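Local atomic coordinates of succinate dehydrogenase (Membrane anchor subunit) (Mycolicibacterium smegmatis, PDB entry 7D6V), a protein that forms the membrane anchor of a mycobacterial succinate dehydrogenase, carrying a membrane-embedded Rieske-type iron-sulfur cluster and probably passing electrons on to quinone. Residues Y48-Y59 with V252-S263. Residues are numbered along the deposited sequence; the frame is centred on the assembly and turned at random.
Sequences YATIRAFWGSAY and VLTDFYIMLVAS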
ATOM      1  N   TYR C  48     -19.815  -2.282  43.482  1.00 16.08           N
ATOM      2  CA  TYR C  48     -18.937  -2.337  44.645  1.00 16.08           C
ATOM      3  C   TYR C  48     -18.546  -0.938  45.099  1.00 16.08           C
ATOM      4  O   TYR C  48     -18.569  -0.634  46.297  1.00 16.08           O
ATOM      5  CB  TYR C  48     -17.692  -3.168  44.334  1.00 16.08           C
ATOM      6  CG  TYR C  48     -16.730  -3.271  45.497  1.00 16.08           C
ATOM      7  CD1 TYR C  48     -16.895  -4.239  46.473  1.00 16.08           C
ATOM      8  CD2 TYR C  48     -15.663  -2.393  45.623  1.00 16.08           C
ATOM      9  CE1 TYR C  48     -16.024  -4.332  47.537  1.00 16.08           C
ATOM     10  CE2 TYR C  48     -14.789  -2.480  46.682  1.00 16.08           C
ATOM     11  CZ  TYR C  48     -14.974  -3.451  47.635  1.00 16.08           C
ATOM     12  OH  TYR C  48     -14.103  -3.538  48.693  1.00 16.08           O
ATOM     13  N   ALA C  49     -18.185  -0.072  44.150  1.00 16.43           N
ATOM     14  CA  ALA C  49     -17.734   1.266  44.501  1.00 16.43           C
ATOM     15  C   ALA C  49     -18.842   2.064  45.165  1.00 16.43           C
ATOM     16  O   ALA C  49     -18.603   2.743  46.167  1.00 16.43           O
ATOM     17  CB  ALA C  49     -17.220   1.988  43.257  1.00 16.43           C
ATOM     18  N   THR C  50     -20.064   1.989  44.633  1.00 17.12           N
ATOM     19  CA  THR C  50     -21.170   2.725  45.232  1.00 17.12           C
ATOM     20  C   THR C  50     -21.450   2.239  46.647  1.00 17.12           C
ATOM     21  O   THR C  50     -21.559   3.044  47.585  1.00 17.12           O
ATOM     22  CB  THR C  50     -22.417   2.584  44.363  1.00 17.12           C
ATOM     23  OG1 THR C  50     -22.050   2.703  42.985  1.00 17.12           O
ATOM     24  CG2 THR C  50     -23.429   3.659  44.710  1.00 17.12           C
ATOM     25  N   ILE C  51     -21.555   0.919  46.827  1.00 17.35           N
ATOM     26  CA  ILE C  51     -21.865   0.384  48.149  1.00 17.35           C
ATOM     27  C   ILE C  51     -20.784   0.777  49.149  1.00 17.35           C
ATOM     28  O   ILE C  51     -21.077   1.250  50.255  1.00 17.35           O
ATOM     29  CB  ILE C  51     -22.049  -1.142  48.087  1.00 17.35           C
ATOM     30  CG1 ILE C  51     -23.254  -1.500  47.218  1.00 17.35           C
ATOM     31  CG2 ILE C  51     -22.218  -1.711  49.480  1.00 17.35           C
ATOM     32  CD1 ILE C  51     -23.449  -2.990  47.036  1.00 17.35           C
ATOM     33  N   ARG C  52     -19.515   0.610  48.771  1.00 16.93           N
ATOM     34  CA  ARG C  52     -18.438   0.882  49.712  1.00 16.93           C
ATOM     35  C   ARG C  52     -18.284   2.370  49.987  1.00 16.93           C
ATOM     36  O   ARG C  52     -17.952   2.756  51.113  1.00 16.93           O
ATOM     37  CB  ARG C  52     -17.129   0.293  49.197  1.00 16.93           C
ATOM     38  CG  ARG C  52     -16.870  -1.109  49.700  1.00 16.93           C
ATOM     39  CD  ARG C  52     -16.824  -1.135  51.213  1.00 16.93           C
ATOM     40  NE  ARG C  52     -15.594  -0.543  51.722  1.00 16.93           N
ATOM     41  CZ  ARG C  52     -15.401  -0.188  52.986  1.00 16.93           C
ATOM     42  NH1 ARG C  52     -16.362  -0.362  53.880  1.00 16.93           N
ATOM     43  NH2 ARG C  52     -14.246   0.343  53.354  1.00 16.93           N
ATOM     44  N   ALA C  53     -18.523   3.220  48.986  1.00 17.84           N
ATOM     45  CA  ALA C  53     -18.418   4.656  49.193  1.00 17.84           C
ATOM     46  C   ALA C  53     -19.528   5.179  50.088  1.00 17.84           C
ATOM     47  O   ALA C  53     -19.308   6.122  50.854  1.00 17.84           O
ATOM     48  CB  ALA C  53     -18.439   5.379  47.848  1.00 17.84           C
ATOM     49  N   PHE C  54     -20.720   4.596  50.012  1.00 19.33           N
ATOM     50  CA  PHE C  54     -21.808   5.047  50.867  1.00 19.33           C
ATOM     51  C   PHE C  54     -21.928   4.261  52.165  1.00 19.33           C
ATOM     52  O   PHE C  54     -22.805   4.573  52.975  1.00 19.33           O
ATOM     53  CB  PHE C  54     -23.131   4.995  50.105  1.00 19.33           C
ATOM     54  CG  PHE C  54     -23.300   6.118  49.132  1.00 19.33           C
ATOM     55  CD1 PHE C  54     -23.670   7.375  49.570  1.00 19.33           C
ATOM     56  CD2 PHE C  54     -23.074   5.923  47.783  1.00 19.33           C
ATOM     57  CE1 PHE C  54     -23.818   8.410  48.682  1.00 19.33           C
ATOM     58  CE2 PHE C  54     -23.223   6.958  46.890  1.00 19.33           C
ATOM     59  CZ  PHE C  54     -23.595   8.203  47.339  1.00 19.33           C
ATOM     60  N   TRP C  55     -21.079   3.257  52.391  1.00 18.83           N
ATOM     61  CA  TRP C  55     -21.176   2.492  53.632  1.00 18.83           C
ATOM     62  C   TRP C  55     -20.912   3.363  54.853  1.00 18.83           C
ATOM     63  O   TRP C  55     -21.618   3.259  55.861  1.00 18.83           O
ATOM     64  CB  TRP C  55     -20.212   1.310  53.609  1.00 18.83           C
ATOM     65  CG  TRP C  55     -20.564   0.300  54.642  1.00 18.83           C
ATOM     66  CD1 TRP C  55     -20.090   0.229  55.913  1.00 18.83           C
ATOM     67  CD2 TRP C  55     -21.501  -0.771  54.501  1.00 18.83           C
ATOM     68  NE1 TRP C  55     -20.663  -0.827  56.574  1.00 18.83           N
ATOM     69  CE2 TRP C  55     -21.534  -1.457  55.727  1.00 18.83           C
ATOM     70  CE3 TRP C  55     -22.310  -1.219  53.456  1.00 18.83           C
ATOM     71  CZ2 TRP C  55     -22.341  -2.570  55.934  1.00 18.83           C
ATOM     72  CZ3 TRP C  55     -23.110  -2.319  53.664  1.00 18.83           C
ATOM     73  CH2 TRP C  55     -23.120  -2.985  54.892  1.00 18.83           C
ATOM     74  N   GLY C  56     -19.894   4.217  54.791  1.00 19.19           N
ATOM     75  CA  GLY C  56     -19.638   5.151  55.863  1.00 19.19           C
ATOM     76  C   GLY C  56     -18.865   4.609  57.042  1.00 19.19           C
ATOM     77  O   GLY C  56     -18.704   5.327  58.034  1.00 19.19           O
ATOM     78  N   SER C  57     -18.382   3.372  56.975  1.00 18.44           N
ATOM     79  CA  SER C  57     -17.600   2.810  58.065  1.00 18.44           C
ATOM     80  C   SER C  57     -16.603   1.815  57.493  1.00 18.44           C
ATOM     81  O   SER C  57     -16.657   1.458  56.314  1.00 18.44           O
ATOM     82  CB  SER C  57     -18.496   2.151  59.118  1.00 18.44           C
ATOM     83  OG  SER C  57     -19.025   0.925  58.654  1.00 18.44           O
ATOM     84  N   ALA C  58     -15.679   1.382  58.352  1.00 17.85           N
ATOM     85  CA  ALA C  58     -14.633   0.418  58.007  1.00 17.85           C
ATOM     86  C   ALA C  58     -13.768   0.925  56.851  1.00 17.85           C
ATOM     87  O   ALA C  58     -13.678   0.313  55.787  1.00 17.85           O
ATOM     88  CB  ALA C  58     -15.231  -0.956  57.692  1.00 17.85           C
ATOM     89  N   TYR C  59     -13.118   2.063  57.089  1.00 17.51           N
ATOM     90  CA  TYR C  59     -12.287   2.687  56.072  1.00 17.51           C
ATOM     91  C   TYR C  59     -10.966   3.224  56.604  1.00 17.51           C
ATOM     92  O   TYR C  59     -10.178   3.753  55.815  1.00 17.51           O
ATOM     93  CB  TYR C  59     -13.057   3.830  55.385  1.00 17.51           C
ATOM     94  CG  TYR C  59     -13.512   4.915  56.331  1.00 17.51           C
ATOM     95  CD1 TYR C  59     -12.695   5.997  56.620  1.00 17.51           C
ATOM     96  CD2 TYR C  59     -14.753   4.853  56.943  1.00 17.51           C
ATOM     97  CE1 TYR C  59     -13.100   6.986  57.484  1.00 17.51           C
ATOM     98  CE2 TYR C  59     -15.168   5.840  57.808  1.00 17.51           C
ATOM     99  CZ  TYR C  59     -14.337   6.904  58.076  1.00 17.51           C
ATOM    100  OH  TYR C  59     -14.743   7.890  58.939  1.00 17.51           O
ATOM    101  N   VAL C 252     -10.325  -2.062  43.837  1.00 14.66           N
ATOM    102  CA  VAL C 252     -11.260  -2.943  44.532  1.00 14.66           C
ATOM    103  C   VAL C 252     -10.541  -3.755  45.603  1.00 14.66           C
ATOM    104  O   VAL C 252     -11.021  -3.873  46.735  1.00 14.66           O
ATOM    105  CB  VAL C 252     -11.997  -3.848  43.529  1.00 14.66           C
ATOM    106  CG1 VAL C 252     -12.793  -4.908  44.263  1.00 14.66           C
ATOM    107  CG2 VAL C 252     -12.909  -3.018  42.653  1.00 14.66           C
ATOM    108  N   LEU C 253      -9.375  -4.317  45.272  1.00 15.07           N
ATOM    109  CA  LEU C 253      -8.649  -5.110  46.265  1.00 15.07           C
ATOM    110  C   LEU C 253      -8.109  -4.258  47.405  1.00 15.07           C
ATOM    111  O   LEU C 253      -8.087  -4.708  48.554  1.00 15.07           O
ATOM    112  CB  LEU C 253      -7.524  -5.925  45.624  1.00 15.07           C
ATOM    113  CG  LEU C 253      -7.877  -7.223  44.884  1.00 15.07           C
ATOM    114  CD1 LEU C 253      -8.590  -7.038  43.565  1.00 15.07           C
ATOM    115  CD2 LEU C 253      -6.615  -8.050  44.693  1.00 15.07           C
ATOM    116  N   THR C 254      -7.655  -3.037  47.121  1.00 15.10           N
ATOM    117  CA  THR C 254      -7.184  -2.168  48.193  1.00 15.10           C
ATOM    118  C   THR C 254      -8.309  -1.859  49.172  1.00 15.10           C
ATOM    119  O   THR C 254      -8.139  -1.985  50.394  1.00 15.10           O
ATOM    120  CB  THR C 254      -6.600  -0.889  47.599  1.00 15.10           C
ATOM    121  OG1 THR C 254      -5.754  -1.228  46.497  1.00 15.10           O
ATOM    122  CG2 THR C 254      -5.775  -0.144  48.635  1.00 15.10           C
ATOM    123  N   ASP C 255      -9.483  -1.484  48.648  1.00 16.18           N
ATOM    124  CA  ASP C 255     -10.650  -1.299  49.507  1.00 16.18           C
ATOM    125  C   ASP C 255     -10.963  -2.555  50.304  1.00 16.18           C
ATOM    126  O   ASP C 255     -11.217  -2.486  51.509  1.00 16.18           O
ATOM    127  CB  ASP C 255     -11.873  -0.897  48.685  1.00 16.18           C
ATOM    128  CG  ASP C 255     -12.946  -0.235  49.530  1.00 16.18           C
ATOM    129  OD1 ASP C 255     -13.240   0.953  49.334  1.00 16.18           O
ATOM    130  OD2 ASP C 255     -13.508  -0.919  50.409  1.00 16.18           O
ATOM    131  N   PHE C 256     -10.987  -3.710  49.639  1.00 15.85           N
ATOM    132  CA  PHE C 256     -11.406  -4.932  50.312  1.00 15.85           C
ATOM    133  C   PHE C 256     -10.459  -5.284  51.452  1.00 15.85           C
ATOM    134  O   PHE C 256     -10.903  -5.617  52.559  1.00 15.85           O
ATOM    135  CB  PHE C 256     -11.500  -6.071  49.301  1.00 15.85           C
ATOM    136  CG  PHE C 256     -12.191  -7.289  49.827  1.00 15.85           C
ATOM    137  CD1 PHE C 256     -13.512  -7.226  50.224  1.00 15.85           C
ATOM    138  CD2 PHE C 256     -11.523  -8.492  49.923  1.00 15.85           C
ATOM    139  CE1 PHE C 256     -14.151  -8.338  50.710  1.00 15.85           C
ATOM    140  CE2 PHE C 256     -12.158  -9.608  50.408  1.00 15.85           C
ATOM    141  CZ  PHE C 256     -13.473  -9.532  50.804  1.00 15.85           C
ATOM    142  N   TYR C 257      -9.150  -5.191  51.210  1.00 16.06           N
ATOM    143  CA  TYR C 257      -8.178  -5.497  52.252  1.00 16.06           C
ATOM    144  C   TYR C 257      -8.288  -4.521  53.414  1.00 16.06           C
ATOM    145  O   TYR C 257      -8.266  -4.926  54.584  1.00 16.06           O
ATOM    146  CB  TYR C 257      -6.761  -5.484  51.676  1.00 16.06           C
ATOM    147  CG  TYR C 257      -5.710  -5.855  52.696  1.00 16.06           C
ATOM    148  CD1 TYR C 257      -5.376  -7.178  52.923  1.00 16.06           C
ATOM    149  CD2 TYR C 257      -5.065  -4.882  53.441  1.00 16.06           C
ATOM    150  CE1 TYR C 257      -4.428  -7.521  53.857  1.00 16.06           C
ATOM    151  CE2 TYR C 257      -4.116  -5.218  54.375  1.00 16.06           C
ATOM    152  CZ  TYR C 257      -3.801  -6.536  54.580  1.00 16.06           C
ATOM    153  OH  TYR C 257      -2.852  -6.872  55.512  1.00 16.06           O
ATOM    154  N   ILE C 258      -8.385  -3.221  53.115  1.00 16.32           N
ATOM    155  CA  ILE C 258      -8.454  -2.241  54.194  1.00 16.32           C
ATOM    156  C   ILE C 258      -9.718  -2.449  55.014  1.00 16.32           C
ATOM    157  O   ILE C 258      -9.693  -2.368  56.245  1.00 16.32           O
ATOM    158  CB  ILE C 258      -8.358  -0.809  53.637  1.00 16.32           C
ATOM    159  CG1 ILE C 258      -6.960  -0.552  53.088  1.00 16.32           C
ATOM    160  CG2 ILE C 258      -8.652   0.205  54.724  1.00 16.32           C
ATOM    161  CD1 ILE C 258      -6.740   0.858  52.619  1.00 16.32           C
ATOM    162  N   MET C 259     -10.840  -2.731  54.348  1.00 17.83           N
ATOM    163  CA  MET C 259     -12.080  -3.024  55.057  1.00 17.83           C
ATOM    164  C   MET C 259     -11.933  -4.242  55.958  1.00 17.83           C
ATOM    165  O   MET C 259     -12.417  -4.243  57.096  1.00 17.83           O
ATOM    166  CB  MET C 259     -13.208  -3.247  54.057  1.00 17.83           C
ATOM    167  CG  MET C 259     -14.553  -3.512  54.693  1.00 17.83           C
ATOM    168  SD  MET C 259     -15.833  -3.745  53.453  1.00 17.83           S
ATOM    169  CE  MET C 259     -15.377  -5.350  52.814  1.00 17.83           C
ATOM    170  N   LEU C 260     -11.286  -5.297  55.458  1.00 16.47           N
ATOM    171  CA  LEU C 260     -11.093  -6.491  56.273  1.00 16.47           C
ATOM    172  C   LEU C 260     -10.279  -6.179  57.519  1.00 16.47           C
ATOM    173  O   LEU C 260     -10.604  -6.644  58.618  1.00 16.47           O
ATOM    174  CB  LEU C 260     -10.410  -7.578  55.450  1.00 16.47           C
ATOM    175  CG  LEU C 260     -11.293  -8.346  54.477  1.00 16.47           C
ATOM    176  CD1 LEU C 260     -10.433  -9.039  53.450  1.00 16.47           C
ATOM    177  CD2 LEU C 260     -12.131  -9.342  55.237  1.00 16.47           C
ATOM    178  N   VAL C 261      -9.224  -5.380  57.369  1.00 17.12           N
ATOM    179  CA  VAL C 261      -8.381  -5.056  58.515  1.00 17.12           C
ATOM    180  C   VAL C 261      -9.121  -4.154  59.500  1.00 17.12           C
ATOM    181  O   VAL C 261      -9.001  -4.324  60.718  1.00 17.12           O
ATOM    182  CB  VAL C 261      -7.058  -4.429  58.049  1.00 17.12           C
ATOM    183  CG1 VAL C 261      -6.196  -4.078  59.241  1.00 17.12           C
ATOM    184  CG2 VAL C 261      -6.324  -5.389  57.140  1.00 17.12           C
ATOM    185  N   ALA C 262      -9.894  -3.186  59.004  1.00 17.49           N
ATOM    186  CA  ALA C 262     -10.614  -2.295  59.910  1.00 17.49           C
ATOM    187  C   ALA C 262     -11.685  -3.060  60.678  1.00 17.49           C
ATOM    188  O   ALA C 262     -11.828  -2.897  61.895  1.00 17.49           O
ATOM    189  CB  ALA C 262     -11.231  -1.136  59.142  1.00 30.00           C
ATOM    190  N   SER C 263     -12.464  -3.891  59.984  1.00 18.73           N
ATOM    191  CA  SER C 263     -13.483  -4.682  60.661  1.00 18.73           C
ATOM    192  C   SER C 263     -12.835  -5.620  61.668  1.00 18.73           C
ATOM    193  O   SER C 263     -13.032  -5.477  62.879  1.00 18.73           O
ATOM    194  CB  SER C 263     -14.303  -5.475  59.646  1.00 18.73           C
ATOM    195  OG  SER C 263     -15.019  -4.607  58.788  1.00 18.73           O
TER
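A buried interhelical salt bridge, Arg52 to Asp255, joins the end of helix 33-55 to helix 240-264. The segments 48-55 and 252-263 run in the same general direction at 38°, their axes 11.4 Å apart at closest approach, and the space is spanned by Tyr48, Arg52 and the turn after the first helix. Bent at chi2 and chi3, the Arg52 chain swings the guanidinium toward the loop while NE donates to Asp255 OD2 at 2.5 Å. The guanidinium and carboxylate planes stand 83° apart, so this is no flat, two-pronged pairing. NH2 is shared, its stronger bond going to Ala58 O (2.5 Å) and a weak one to Asp255 OD2, while NH1 gives a hydrogen bond to Ser57 O (3.1 Å). Met259 SD lies over one guanidinium face, 3.5 Å from NH1. One turn earlier in the helix, Tyr48 has CG anti to the backbone N (chi1 180°), which carries its ring across to Val252 and puts Asp255 CB at the ring edge; Val252 CG1 makes a CH-pi contact over one face, 4.1 Å from the ring centroid, and Arg52 CG sits over the opposite face, near its rim. Gly56, with positive phi, turns the chain back so that Ala58 packs on the second helix, its CB 4.0 Å from Met259 CG and its CA 3.9 Å from Ala262 CB. Tyr71 OH is hydrogen-bonded to Arg52 O and to Gly56 N. Together these make a polar link within a transmembrane helix bundle, where one arginine ties a helix terminus and its exit loop to a neighbouring helix.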